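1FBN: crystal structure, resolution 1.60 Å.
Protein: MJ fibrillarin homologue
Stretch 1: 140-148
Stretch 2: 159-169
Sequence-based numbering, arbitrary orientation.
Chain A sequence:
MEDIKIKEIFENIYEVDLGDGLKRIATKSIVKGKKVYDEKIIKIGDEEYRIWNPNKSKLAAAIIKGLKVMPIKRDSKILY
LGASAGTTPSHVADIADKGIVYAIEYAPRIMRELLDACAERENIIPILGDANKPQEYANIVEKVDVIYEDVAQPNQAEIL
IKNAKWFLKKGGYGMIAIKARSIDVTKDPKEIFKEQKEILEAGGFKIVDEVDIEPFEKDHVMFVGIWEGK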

ATOM      1  N   ILE A 140      13.338  15.721   3.886  1.00 31.38           N
ATOM      2  CA  ILE A 140      12.267  15.883   2.896  1.00 31.11           C
ATOM      3  C   ILE A 140      10.971  15.272   3.424  1.00 30.58           C
ATOM      4  O   ILE A 140       9.902  15.886   3.358  1.00 30.28           O
ATOM      5  CB  ILE A 140      12.595  15.167   1.558  1.00 31.44           C
ATOM      6  CG1 ILE A 140      13.961  15.601   1.032  1.00 30.55           C
ATOM      7  CG2 ILE A 140      11.518  15.475   0.519  1.00 33.16           C
ATOM      8  CD1 ILE A 140      14.417  14.817  -0.180  1.00 31.07           C
ATOM      9  N   VAL A 141      11.078  14.043   3.923  1.00 27.16           N
ATOM     10  CA  VAL A 141       9.933  13.315   4.446  1.00 25.82           C
ATOM     11  C   VAL A 141       9.583  13.740   5.867  1.00 27.01           C
ATOM     12  O   VAL A 141      10.363  13.544   6.799  1.00 26.43           O
ATOM     13  CB  VAL A 141      10.170  11.774   4.401  1.00 24.46           C
ATOM     14  CG1 VAL A 141       8.950  11.022   4.926  1.00 22.83           C
ATOM     15  CG2 VAL A 141      10.485  11.329   2.982  1.00 20.65           C
ATOM     16  N   GLU A 142       8.412  14.350   6.016  1.00 27.42           N
ATOM     17  CA  GLU A 142       7.931  14.781   7.321  1.00 30.56           C
ATOM     18  C   GLU A 142       7.379  13.558   8.044  1.00 28.85           C
ATOM     19  O   GLU A 142       7.190  12.512   7.425  1.00 30.20           O
ATOM     20  CB  GLU A 142       6.829  15.824   7.149  1.00 35.21           C
ATOM     21  CG  GLU A 142       7.232  16.974   6.234  1.00 44.74           C
ATOM     22  CD  GLU A 142       6.599  18.300   6.614  1.00 51.41           C
ATOM     23  OE1 GLU A 142       5.959  18.387   7.688  1.00 54.52           O
ATOM     24  OE2 GLU A 142       6.766  19.269   5.841  1.00 56.62           O
ATOM     25  N   LYS A 143       7.130  13.675   9.346  1.00 27.96           N
ATOM     26  CA  LYS A 143       6.587  12.548  10.102  1.00 28.32           C
ATOM     27  C   LYS A 143       5.311  12.034   9.428  1.00 26.11           C
ATOM     28  O   LYS A 143       4.430  12.814   9.060  1.00 26.34           O
ATOM     29  CB  LYS A 143       6.332  12.938  11.559  1.00 29.67           C
ATOM     30  CG  LYS A 143       7.589  12.933  12.437  1.00 35.76           C
ATOM     31  CD  LYS A 143       8.232  11.547  12.474  1.00 40.33           C
ATOM     32  CE  LYS A 143       9.165  11.345  13.666  1.00 44.09           C
ATOM     33  NZ  LYS A 143      10.386  12.195  13.621  1.00 49.92           N
ATOM     34  N   VAL A 144       5.251  10.724   9.213  1.00 22.93           N
ATOM     35  CA  VAL A 144       4.113  10.108   8.544  1.00 20.90           C
ATOM     36  C   VAL A 144       3.169   9.333   9.455  1.00 19.89           C
ATOM     37  O   VAL A 144       3.538   8.920  10.555  1.00 19.23           O
ATOM     38  CB  VAL A 144       4.579   9.180   7.382  1.00 21.55           C
ATOM     39  CG1 VAL A 144       5.436   9.966   6.385  1.00 19.64           C
ATOM     40  CG2 VAL A 144       5.351   7.986   7.923  1.00 18.60           C
ATOM     41  N   ASP A 145       1.946   9.138   8.972  1.00 19.92           N
ATOM     42  CA  ASP A 145       0.912   8.403   9.700  1.00 20.58           C
ATOM     43  C   ASP A 145       0.972   6.920   9.359  1.00 20.02           C
ATOM     44  O   ASP A 145       0.668   6.066  10.187  1.00 20.06           O
ATOM     45  CB  ASP A 145      -0.469   8.934   9.318  1.00 19.69           C
ATOM     46  CG  ASP A 145      -0.618  10.410   9.590  1.00 22.91           C
ATOM     47  OD1 ASP A 145      -0.753  10.776  10.773  1.00 24.51           O
ATOM     48  OD2 ASP A 145      -0.585  11.202   8.627  1.00 20.62           O
ATOM     49  N   VAL A 146       1.361   6.625   8.124  1.00 20.38           N
ATOM     50  CA  VAL A 146       1.432   5.251   7.658  1.00 20.24           C
ATOM     51  C   VAL A 146       2.633   5.007   6.750  1.00 18.38           C
ATOM     52  O   VAL A 146       3.055   5.886   6.000  1.00 16.36           O
ATOM     53  CB  VAL A 146       0.150   4.880   6.837  1.00 20.76           C
ATOM     54  CG1 VAL A 146       0.210   3.428   6.359  1.00 23.80           C
ATOM     55  CG2 VAL A 146      -1.110   5.111   7.661  1.00 20.75           C
ATOM     56  N   ILE A 147       3.215   3.823   6.873  1.00 18.74           N
ATOM     57  CA  ILE A 147       4.307   3.422   5.998  1.00 18.97           C
ATOM     58  C   ILE A 147       3.782   2.173   5.304  1.00 19.29           C
ATOM     59  O   ILE A 147       3.267   1.261   5.960  1.00 20.06           O
ATOM     60  CB  ILE A 147       5.604   3.053   6.758  1.00 18.86           C
ATOM     61  CG1 ILE A 147       6.232   4.296   7.391  1.00 19.77           C
ATOM     62  CG2 ILE A 147       6.605   2.425   5.791  1.00 18.37           C
ATOM     63  CD1 ILE A 147       7.515   4.011   8.155  1.00 21.22           C
ATOM     64  N   TYR A 148       3.813   2.182   3.976  1.00 17.62           N
ATOM     65  CA  TYR A 148       3.380   1.035   3.189  1.00 15.99           C
ATOM     66  C   TYR A 148       4.635   0.503   2.518  1.00 17.25           C
ATOM     67  O   TYR A 148       5.308   1.237   1.794  1.00 16.40           O
ATOM     68  CB  TYR A 148       2.354   1.439   2.122  1.00 17.80           C
ATOM     69  CG  TYR A 148       1.902   0.278   1.258  1.00 18.29           C
ATOM     70  CD1 TYR A 148       0.813  -0.515   1.633  1.00 20.08           C
ATOM     71  CD2 TYR A 148       2.583  -0.051   0.081  1.00 18.46           C
ATOM     72  CE1 TYR A 148       0.415  -1.609   0.861  1.00 19.87           C
ATOM     73  CE2 TYR A 148       2.193  -1.142  -0.700  1.00 18.93           C
ATOM     74  CZ  TYR A 148       1.109  -1.915  -0.302  1.00 20.00           C
ATOM     75  OH  TYR A 148       0.714  -2.989  -1.064  1.00 18.80           O
ATOM     76  N   ILE A 159      14.030  -2.928   7.329  1.00 20.73           N
ATOM     77  CA  ILE A 159      13.861  -1.686   6.576  1.00 20.10           C
ATOM     78  C   ILE A 159      12.626  -0.941   7.089  1.00 19.34           C
ATOM     79  O   ILE A 159      12.667   0.277   7.251  1.00 20.36           O
ATOM     80  CB  ILE A 159      13.734  -1.923   5.041  1.00 20.98           C
ATOM     81  CG1 ILE A 159      15.087  -2.315   4.441  1.00 18.82           C
ATOM     82  CG2 ILE A 159      13.224  -0.657   4.345  1.00 18.71           C
ATOM     83  CD1 ILE A 159      15.023  -2.617   2.955  1.00 17.57           C
ATOM     84  N   LEU A 160      11.541  -1.670   7.357  1.00 16.70           N
ATOM     85  CA  LEU A 160      10.317  -1.051   7.862  1.00 17.18           C
ATOM     86  C   LEU A 160      10.583  -0.459   9.238  1.00 18.39           C
ATOM     87  O   LEU A 160      10.138   0.648   9.537  1.00 18.79           O
ATOM     88  CB  LEU A 160       9.177  -2.072   7.964  1.00 18.32           C
ATOM     89  CG  LEU A 160       7.812  -1.550   8.453  1.00 19.32           C
ATOM     90  CD1 LEU A 160       7.199  -0.617   7.416  1.00 17.92           C
ATOM     91  CD2 LEU A 160       6.864  -2.702   8.727  1.00 17.04           C
ATOM     92  N   ILE A 161      11.327  -1.201  10.059  1.00 20.13           N
ATOM     93  CA  ILE A 161      11.665  -0.780  11.418  1.00 20.32           C
ATOM     94  C   ILE A 161      12.545   0.457  11.394  1.00 21.64           C
ATOM     95  O   ILE A 161      12.316   1.402  12.146  1.00 23.46           O
ATOM     96  CB  ILE A 161      12.382  -1.911  12.204  1.00 21.13           C
ATOM     97  CG1 ILE A 161      11.412  -3.067  12.462  1.00 19.29           C
ATOM     98  CG2 ILE A 161      12.936  -1.382  13.526  1.00 20.16           C
ATOM     99  CD1 ILE A 161      12.079  -4.321  12.979  1.00 20.99           C
ATOM    100  N   LYS A 162      13.529   0.458  10.499  1.00 21.92           N
ATOM    101  CA  LYS A 162      14.451   1.582  10.361  1.00 24.20           C
ATOM    102  C   LYS A 162      13.692   2.845   9.936  1.00 22.50           C
ATOM    103  O   LYS A 162      13.894   3.924  10.495  1.00 24.55           O
ATOM    104  CB  LYS A 162      15.533   1.240   9.335  1.00 26.27           C
ATOM    105  CG  LYS A 162      16.796   2.063   9.463  1.00 34.60           C
ATOM    106  CD  LYS A 162      17.822   1.689   8.398  1.00 36.65           C
ATOM    107  CE  LYS A 162      18.187   0.219   8.447  1.00 35.21           C
ATOM    108  NZ  LYS A 162      19.193  -0.106   7.409  1.00 36.22           N
ATOM    109  N   ASN A 163      12.795   2.693   8.968  1.00 20.04           N
ATOM    110  CA  ASN A 163      12.003   3.813   8.480  1.00 19.94           C
ATOM    111  C   ASN A 163      10.953   4.272   9.488  1.00 19.22           C
ATOM    112  O   ASN A 163      10.591   5.446   9.517  1.00 19.59           O
ATOM    113  CB  ASN A 163      11.361   3.463   7.139  1.00 21.43           C
ATOM    114  CG  ASN A 163      12.324   3.627   5.976  1.00 20.78           C
ATOM    115  OD1 ASN A 163      12.341   4.671   5.322  1.00 23.58           O
ATOM    116  ND2 ASN A 163      13.139   2.606   5.722  1.00 18.50           N
ATOM    117  N   ALA A 164      10.476   3.344  10.317  1.00 19.18           N
ATOM    118  CA  ALA A 164       9.485   3.659  11.343  1.00 19.06           C
ATOM    119  C   ALA A 164      10.128   4.532  12.424  1.00 21.69           C
ATOM    120  O   ALA A 164       9.529   5.510  12.879  1.00 22.99           O
ATOM    121  CB  ALA A 164       8.927   2.381  11.953  1.00 18.67           C
ATOM    122  N   LYS A 165      11.353   4.183  12.817  1.00 20.85           N
ATOM    123  CA  LYS A 165      12.091   4.941  13.829  1.00 21.74           C
ATOM    124  C   LYS A 165      12.276   6.371  13.344  1.00 22.16           C
ATOM    125  O   LYS A 165      12.069   7.324  14.090  1.00 24.54           O
ATOM    126  CB  LYS A 165      13.477   4.332  14.079  1.00 22.35           C
ATOM    127  CG  LYS A 165      13.507   2.995  14.813  1.00 23.87           C
ATOM    128  CD  LYS A 165      14.957   2.509  14.905  1.00 30.15           C
ATOM    129  CE  LYS A 165      15.092   1.117  15.504  1.00 29.96           C
ATOM    130  NZ  LYS A 165      14.787   1.100  16.955  1.00 37.58           N
ATOM    131  N   TRP A 166      12.654   6.511  12.079  1.00 19.73           N
ATOM    132  CA  TRP A 166      12.876   7.818  11.489  1.00 20.45           C
ATOM    133  C   TRP A 166      11.632   8.650  11.207  1.00 22.01           C
ATOM    134  O   TRP A 166      11.573   9.816  11.595  1.00 22.50           O
ATOM    135  CB  TRP A 166      13.673   7.681  10.187  1.00 19.39           C
ATOM    136  CG  TRP A 166      15.141   7.549  10.397  1.00 21.86           C
ATOM    137  CD1 TRP A 166      15.849   6.392  10.536  1.00 20.98           C
ATOM    138  CD2 TRP A 166      16.091   8.621  10.517  1.00 21.22           C
ATOM    139  NE1 TRP A 166      17.180   6.674  10.741  1.00 22.66           N
ATOM    140  CE2 TRP A 166      17.356   8.033  10.736  1.00 21.80           C
ATOM    141  CE3 TRP A 166      15.993  10.020  10.466  1.00 21.93           C
ATOM    142  CZ2 TRP A 166      18.521   8.795  10.905  1.00 20.89           C
ATOM    143  CZ3 TRP A 166      17.151  10.778  10.634  1.00 20.15           C
ATOM    144  CH2 TRP A 166      18.397  10.161  10.850  1.00 20.54           C
ATOM    145  N   PHE A 167      10.625   8.034  10.586  1.00 21.00           N
ATOM    146  CA  PHE A 167       9.425   8.758  10.169  1.00 20.09           C
ATOM    147  C   PHE A 167       8.048   8.444  10.751  1.00 21.83           C
ATOM    148  O   PHE A 167       7.159   9.294  10.694  1.00 21.78           O
ATOM    149  CB  PHE A 167       9.316   8.675   8.644  1.00 19.54           C
ATOM    150  CG  PHE A 167      10.602   8.961   7.933  1.00 19.35           C
ATOM    151  CD1 PHE A 167      11.149  10.236   7.945  1.00 21.93           C
ATOM    152  CD2 PHE A 167      11.286   7.947   7.279  1.00 19.48           C
ATOM    153  CE1 PHE A 167      12.366  10.497   7.316  1.00 23.59           C
ATOM    154  CE2 PHE A 167      12.501   8.197   6.648  1.00 21.29           C
ATOM    155  CZ  PHE A 167      13.042   9.474   6.667  1.00 20.68           C
ATOM    156  N   LEU A 168       7.851   7.254  11.303  1.00 22.28           N
ATOM    157  CA  LEU A 168       6.529   6.901  11.807  1.00 23.27           C
ATOM    158  C   LEU A 168       6.133   7.462  13.171  1.00 26.27           C
ATOM    159  O   LEU A 168       6.820   7.258  14.172  1.00 28.65           O
ATOM    160  CB  LEU A 168       6.337   5.385  11.761  1.00 19.81           C
ATOM    161  CG  LEU A 168       4.904   4.859  11.841  1.00 18.87           C
ATOM    162  CD1 LEU A 168       4.018   5.554  10.813  1.00 19.04           C
ATOM    163  CD2 LEU A 168       4.918   3.363  11.611  1.00 17.88           C
ATOM    164  N   LYS A 169       5.006   8.174  13.191  1.00 26.83           N
ATOM    165  CA  LYS A 169       4.464   8.764  14.411  1.00 27.20           C
ATOM    166  C   LYS A 169       4.112   7.640  15.368  1.00 29.02           C
ATOM    167  O   LYS A 169       3.795   6.536  14.930  1.00 28.01           O
ATOM    168  CB  LYS A 169       3.172   9.530  14.107  1.00 25.86           C
ATOM    169  CG  LYS A 169       3.319  10.728  13.193  1.00 27.21           C
ATOM    170  CD  LYS A 169       1.971  11.375  12.958  1.00 26.72           C
ATOM    171  CE  LYS A 169       2.097  12.626  12.120  1.00 28.87           C
ATOM    172  NZ  LYS A 169       0.757  13.206  11.848  1.00 28.89           N
TER

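The two stretches are joined by a short parallel β bridge, set where a helix gives way to a strand, and by an apolar patch that packs a neighbouring strand against that helix. Val144 and Leu168 form the bridge, their CA atoms 5.2 Å apart. Two backbone hydrogen bonds hold it: Val144 N donates to Phe167 O at 2.8 Å, and Lys169 N donates to Val144 O at 3.1 Å, the second nearly linear at 171°. Leu168 is the first residue to leave helical geometry, although its own N still bonds to Ala164 O at 2.9 Å, so the chain passes directly from helix into bridge.

Beyond the corner at Asp145, the strand carrying Ile147 runs roughly antiparallel to the helix, at 155°, with axes 9.8 Å apart at their closest. Ile147 points toward the helix and fills the gap: its CG2 lies 3.5 Å from Leu160 CD1, and its CD1 lies 4.0 Å from Leu168 CB. Before the bridge, Val141 CG1 sits over one face of the Phe167 ring, 4.1 Å from its centroid, in a CH-π contact.

Charged side chains border this apolar packing. Lys169 NZ forms a salt bridge with Asp145 OD1 at 3.1 Å, while Lys143 NZ makes a weak hydrogen bond to Trp166 O at 3.3 Å.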